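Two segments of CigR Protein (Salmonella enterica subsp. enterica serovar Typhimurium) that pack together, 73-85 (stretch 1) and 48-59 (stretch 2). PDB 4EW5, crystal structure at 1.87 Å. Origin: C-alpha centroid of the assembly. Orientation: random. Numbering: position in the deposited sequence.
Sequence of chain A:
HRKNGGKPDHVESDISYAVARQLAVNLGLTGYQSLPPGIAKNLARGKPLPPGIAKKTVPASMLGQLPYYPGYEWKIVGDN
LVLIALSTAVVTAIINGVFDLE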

# COMPACT_ATOMS: atom_id res chain seq x y z
N GLU A 73 -3.26 -15.45 -7.05
CA GLU A 73 -1.82 -15.39 -7.20
C GLU A 73 -1.43 -14.13 -7.92
O GLU A 73 -2.14 -13.66 -8.81
CB GLU A 73 -1.32 -16.57 -7.95
CG GLU A 73 0.18 -16.75 -8.03
CD GLU A 73 0.88 -16.73 -6.68
OE1 GLU A 73 0.95 -15.63 -6.11
OE2 GLU A 73 1.41 -17.80 -6.23
N TRP A 74 -0.28 -13.60 -7.54
CA TRP A 74 0.28 -12.40 -8.15
C TRP A 74 0.98 -12.82 -9.46
O TRP A 74 1.66 -13.88 -9.49
CB TRP A 74 1.29 -11.77 -7.22
CG TRP A 74 0.66 -11.08 -6.06
CD1 TRP A 74 0.56 -11.51 -4.75
CD2 TRP A 74 -0.03 -9.80 -6.10
NE1 TRP A 74 -0.07 -10.61 -3.97
CE2 TRP A 74 -0.45 -9.53 -4.72
CE3 TRP A 74 -0.27 -8.85 -7.08
CZ2 TRP A 74 -1.10 -8.38 -4.38
CZ3 TRP A 74 -0.91 -7.70 -6.70
CH2 TRP A 74 -1.31 -7.47 -5.38
N LYS A 75 0.77 -12.06 -10.53
CA LYS A 75 1.35 -12.34 -11.83
C LYS A 75 1.95 -11.08 -12.43
O LYS A 75 1.51 -9.95 -12.10
CB LYS A 75 0.29 -12.89 -12.77
CG LYS A 75 -0.28 -14.19 -12.29
CD LYS A 75 0.70 -15.33 -12.63
CE LYS A 75 0.38 -16.63 -11.94
NZ LYS A 75 1.54 -17.52 -12.03
N ILE A 76 2.87 -11.26 -13.37
CA ILE A 76 3.36 -10.18 -14.20
C ILE A 76 2.53 -10.21 -15.51
O ILE A 76 2.55 -11.20 -16.25
CB ILE A 76 4.82 -10.37 -14.55
CG1 ILE A 76 5.69 -10.63 -13.26
CG2 ILE A 76 5.39 -9.15 -15.32
CD1 ILE A 76 7.19 -10.85 -13.60
N VAL A 77 1.88 -9.10 -15.81
CA VAL A 77 1.01 -8.94 -16.99
C VAL A 77 1.49 -7.68 -17.68
O VAL A 77 1.38 -6.60 -17.10
CB VAL A 77 -0.45 -8.80 -16.54
CG1 VAL A 77 -1.36 -8.55 -17.75
CG2 VAL A 77 -0.85 -10.05 -15.83
N GLY A 78 2.18 -7.82 -18.82
CA GLY A 78 2.79 -6.69 -19.48
C GLY A 78 3.89 -6.24 -18.54
O GLY A 78 4.75 -7.07 -18.11
N ASP A 79 3.89 -4.97 -18.20
CA ASP A 79 4.82 -4.47 -17.14
C ASP A 79 4.13 -4.17 -15.79
O ASP A 79 4.68 -3.44 -14.96
CB ASP A 79 5.67 -3.33 -17.62
CG ASP A 79 4.86 -2.09 -18.00
OD1 ASP A 79 3.61 -2.18 -17.94
OD2 ASP A 79 5.50 -1.09 -18.37
N ASN A 80 2.98 -4.78 -15.56
CA ASN A 80 2.15 -4.52 -14.37
C ASN A 80 2.15 -5.67 -13.41
O ASN A 80 2.35 -6.87 -13.80
CB ASN A 80 0.75 -4.26 -14.83
CG ASN A 80 0.69 -3.18 -15.94
OD1 ASN A 80 1.23 -2.06 -15.78
ND2 ASN A 80 0.21 -3.57 -17.14
N LEU A 81 1.82 -5.39 -12.15
CA LEU A 81 1.72 -6.46 -11.18
C LEU A 81 0.22 -6.69 -10.93
O LEU A 81 -0.49 -5.74 -10.55
CB LEU A 81 2.37 -6.03 -9.87
CG LEU A 81 2.32 -6.99 -8.69
CD1 LEU A 81 2.85 -8.40 -9.00
CD2 LEU A 81 3.02 -6.35 -7.46
N VAL A 82 -0.27 -7.92 -11.07
CA VAL A 82 -1.73 -8.17 -11.11
C VAL A 82 -2.06 -9.38 -10.25
O VAL A 82 -1.43 -10.43 -10.42
CB VAL A 82 -2.19 -8.40 -12.57
CG1 VAL A 82 -3.73 -8.52 -12.58
CG2 VAL A 82 -1.69 -7.27 -13.49
N LEU A 83 -2.96 -9.23 -9.28
CA LEU A 83 -3.42 -10.32 -8.52
C LEU A 83 -4.63 -10.91 -9.30
O LEU A 83 -5.59 -10.18 -9.62
CB LEU A 83 -3.97 -9.87 -7.18
CG LEU A 83 -4.41 -10.94 -6.17
CD1 LEU A 83 -3.22 -11.79 -5.67
CD2 LEU A 83 -5.15 -10.37 -4.99
N ILE A 84 -4.62 -12.22 -9.43
CA ILE A 84 -5.59 -12.89 -10.32
C ILE A 84 -6.13 -14.09 -9.57
O ILE A 84 -5.35 -14.83 -8.92
CB ILE A 84 -4.83 -13.32 -11.60
CG1 ILE A 84 -4.50 -12.09 -12.43
CG2 ILE A 84 -5.63 -14.24 -12.48
CD1 ILE A 84 -3.60 -12.36 -13.64
N ALA A 85 -7.45 -14.26 -9.59
CA ALA A 85 -8.07 -15.45 -9.03
C ALA A 85 -7.67 -16.70 -9.82
O ALA A 85 -7.70 -16.73 -11.07
CB ALA A 85 -9.60 -15.32 -9.06
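Stretch 2 (48-59) PLPPGIAKKTVP

The second half of stretch 2 lies extended and antiparallel along the outer edge of a β-hairpin, joined to it by one pair of backbone hydrogen bonds and supported by apolar packing and bridging waters. The hairpin is stretch 1: strands 73-77 and 80-85 are joined by a type II' turn from Val77 to Asn80, with Gly78 at positive phi, and are paired through backbone bonds such as Lys75 N to Val82 O (2.7 Å). Stretch 2 starts near Ile84, turns back in a type II turn from Pro50 to Ile53, closed by a weak bond from Ile53 N to Pro50 O (3.4 Å), and then runs extended past Val77, Ile76 and Lys75 to Pro59, the N-cap of a helix.

The closest register is Ile76 with Lys56, whose CA atoms are 4.8 Å apart. Here Lys56 N donates to Ile76 O (2.8 Å) and Ile76 N donates to Lys56 O (2.9 Å); both bonds are nearly linear, the signature of an antiparallel hydrogen-bonded pair. The two side chains leave on the same face, with Ile76 CB 4.1 Å from Lys56 CB, but the end of the Lys56 chain leads away from the hairpin.

Beyond this pair, water takes over from direct bonding. One water accepts from Gly78 N (2.8 Å) and donates to Ala54 O (2.6 Å), linking the hairpin turn to stretch 2. Another accepts from Val58 N (2.9 Å) and donates to Trp74 O (2.7 Å), spanning a gap between backbones; it also accepts from Lys75 NZ (3.0 Å). A third accepts from the same Lys75 NZ (2.7 Å), donates to Lys55 O (3.0 Å) and hydrogen-bonds Thr57 OG1 (2.9 Å). The aliphatic part of Lys75 meanwhile crosses close to the stretch 2 backbone, its CD 3.4 Å from Lys56 O.

Apolar contacts secure the segment at both ends. Val58, chi1 t, points toward the hairpin and sets CG2 against Ile76 CG1 (3.8 Å), Leu81 CD1 (4.1 Å) and Trp74 CB (4.2 Å). Near the type II turn, Val77 CG1 meets Leu49 CD1 (3.8 Å) and Ile53 CG2 (3.9 Å), so that one methyl touches Leu49, just before the turn, and Ile53, the last residue of the turn. Ile84 on the second strand points toward stretch 2, where its CD1 packs 4.1 Å from Leu49 CD2 and 4.1 Å from Lys55 CD, the latter an aliphatic carbon of a side chain whose end leads away. The contact buries 567 Å² in all, counting both sides.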

# COMPACT_ATOMS: atom_id res chain seq x y z
N PRO A 48 -12.04 -11.44 -16.13
CA PRO A 48 -10.85 -12.27 -16.38
C PRO A 48 -9.84 -11.50 -17.21
O PRO A 48 -10.18 -10.56 -17.91
CB PRO A 48 -11.37 -13.41 -17.21
CG PRO A 48 -12.80 -13.17 -17.44
CD PRO A 48 -13.28 -12.01 -16.69
N LEU A 49 -8.58 -11.87 -17.09
CA LEU A 49 -7.55 -11.36 -17.94
C LEU A 49 -7.95 -11.68 -19.39
O LEU A 49 -8.46 -12.80 -19.63
CB LEU A 49 -6.26 -12.11 -17.58
CG LEU A 49 -4.97 -11.52 -18.06
CD1 LEU A 49 -4.73 -10.16 -17.37
CD2 LEU A 49 -3.88 -12.53 -17.71
N PRO A 50 -7.81 -10.75 -20.33
CA PRO A 50 -8.27 -11.05 -21.70
C PRO A 50 -7.58 -12.27 -22.29
O PRO A 50 -6.43 -12.55 -21.91
CB PRO A 50 -7.82 -9.86 -22.48
CG PRO A 50 -7.78 -8.73 -21.51
CD PRO A 50 -7.35 -9.36 -20.22
N PRO A 51 -8.25 -12.96 -23.22
CA PRO A 51 -7.66 -14.20 -23.75
C PRO A 51 -6.38 -13.89 -24.56
O PRO A 51 -6.29 -12.87 -25.24
CB PRO A 51 -8.78 -14.76 -24.66
CG PRO A 51 -10.06 -14.10 -24.17
CD PRO A 51 -9.63 -12.74 -23.68
N GLY A 52 -5.43 -14.82 -24.53
CA GLY A 52 -4.22 -14.64 -25.30
C GLY A 52 -3.25 -13.66 -24.66
O GLY A 52 -2.25 -13.30 -25.28
N ILE A 53 -3.49 -13.20 -23.44
CA ILE A 53 -2.56 -12.28 -22.76
C ILE A 53 -1.83 -13.14 -21.73
O ILE A 53 -2.43 -13.73 -20.86
CB ILE A 53 -3.30 -11.11 -22.07
CG1 ILE A 53 -3.90 -10.18 -23.10
CG2 ILE A 53 -2.41 -10.27 -21.09
CD1 ILE A 53 -2.94 -9.57 -24.11
N ALA A 54 -0.52 -13.19 -21.86
CA ALA A 54 0.32 -13.94 -20.93
C ALA A 54 0.26 -13.42 -19.48
O ALA A 54 0.22 -12.21 -19.23
CB ALA A 54 1.75 -13.93 -21.47
N LYS A 55 0.27 -14.33 -18.51
CA LYS A 55 0.46 -13.95 -17.12
C LYS A 55 1.68 -14.69 -16.62
O LYS A 55 1.65 -15.89 -16.54
CB LYS A 55 -0.72 -14.31 -16.25
CG LYS A 55 -1.31 -15.67 -16.45
CD LYS A 55 -2.59 -15.82 -15.63
CE LYS A 55 -3.19 -17.19 -15.80
NZ LYS A 55 -3.99 -17.23 -17.04
N LYS A 56 2.74 -13.97 -16.29
CA LYS A 56 4.01 -14.61 -15.99
C LYS A 56 4.25 -14.75 -14.53
O LYS A 56 3.70 -14.03 -13.73
CB LYS A 56 5.16 -13.86 -16.70
CG LYS A 56 4.94 -13.74 -18.19
CD LYS A 56 6.07 -13.02 -18.88
CE LYS A 56 5.73 -12.83 -20.36
NZ LYS A 56 6.95 -12.68 -21.23
N THR A 57 5.08 -15.70 -14.16
CA THR A 57 5.27 -16.03 -12.77
C THR A 57 6.09 -15.04 -12.05
O THR A 57 7.17 -14.64 -12.50
CB THR A 57 5.87 -17.43 -12.61
OG1 THR A 57 4.88 -18.38 -13.05
CG2 THR A 57 6.24 -17.77 -11.17
N VAL A 58 5.66 -14.68 -10.86
CA VAL A 58 6.43 -13.81 -10.01
C VAL A 58 7.33 -14.70 -9.17
O VAL A 58 6.84 -15.67 -8.58
CB VAL A 58 5.48 -13.00 -9.02
CG1 VAL A 58 6.31 -12.28 -7.93
CG2 VAL A 58 4.61 -11.99 -9.84
N PRO A 59 8.62 -14.37 -9.05
CA PRO A 59 9.53 -15.25 -8.29
C PRO A 59 9.19 -15.30 -6.79
O PRO A 59 8.73 -14.32 -6.23
CB PRO A 59 10.93 -14.61 -8.51
CG PRO A 59 10.64 -13.23 -8.92
CD PRO A 59 9.35 -13.25 -9.65
O HOH W 1 1.75 -10.28 -20.18
O HOH W 2 2.40 -17.99 -14.59
O HOH W 3 3.25 -16.02 -10.00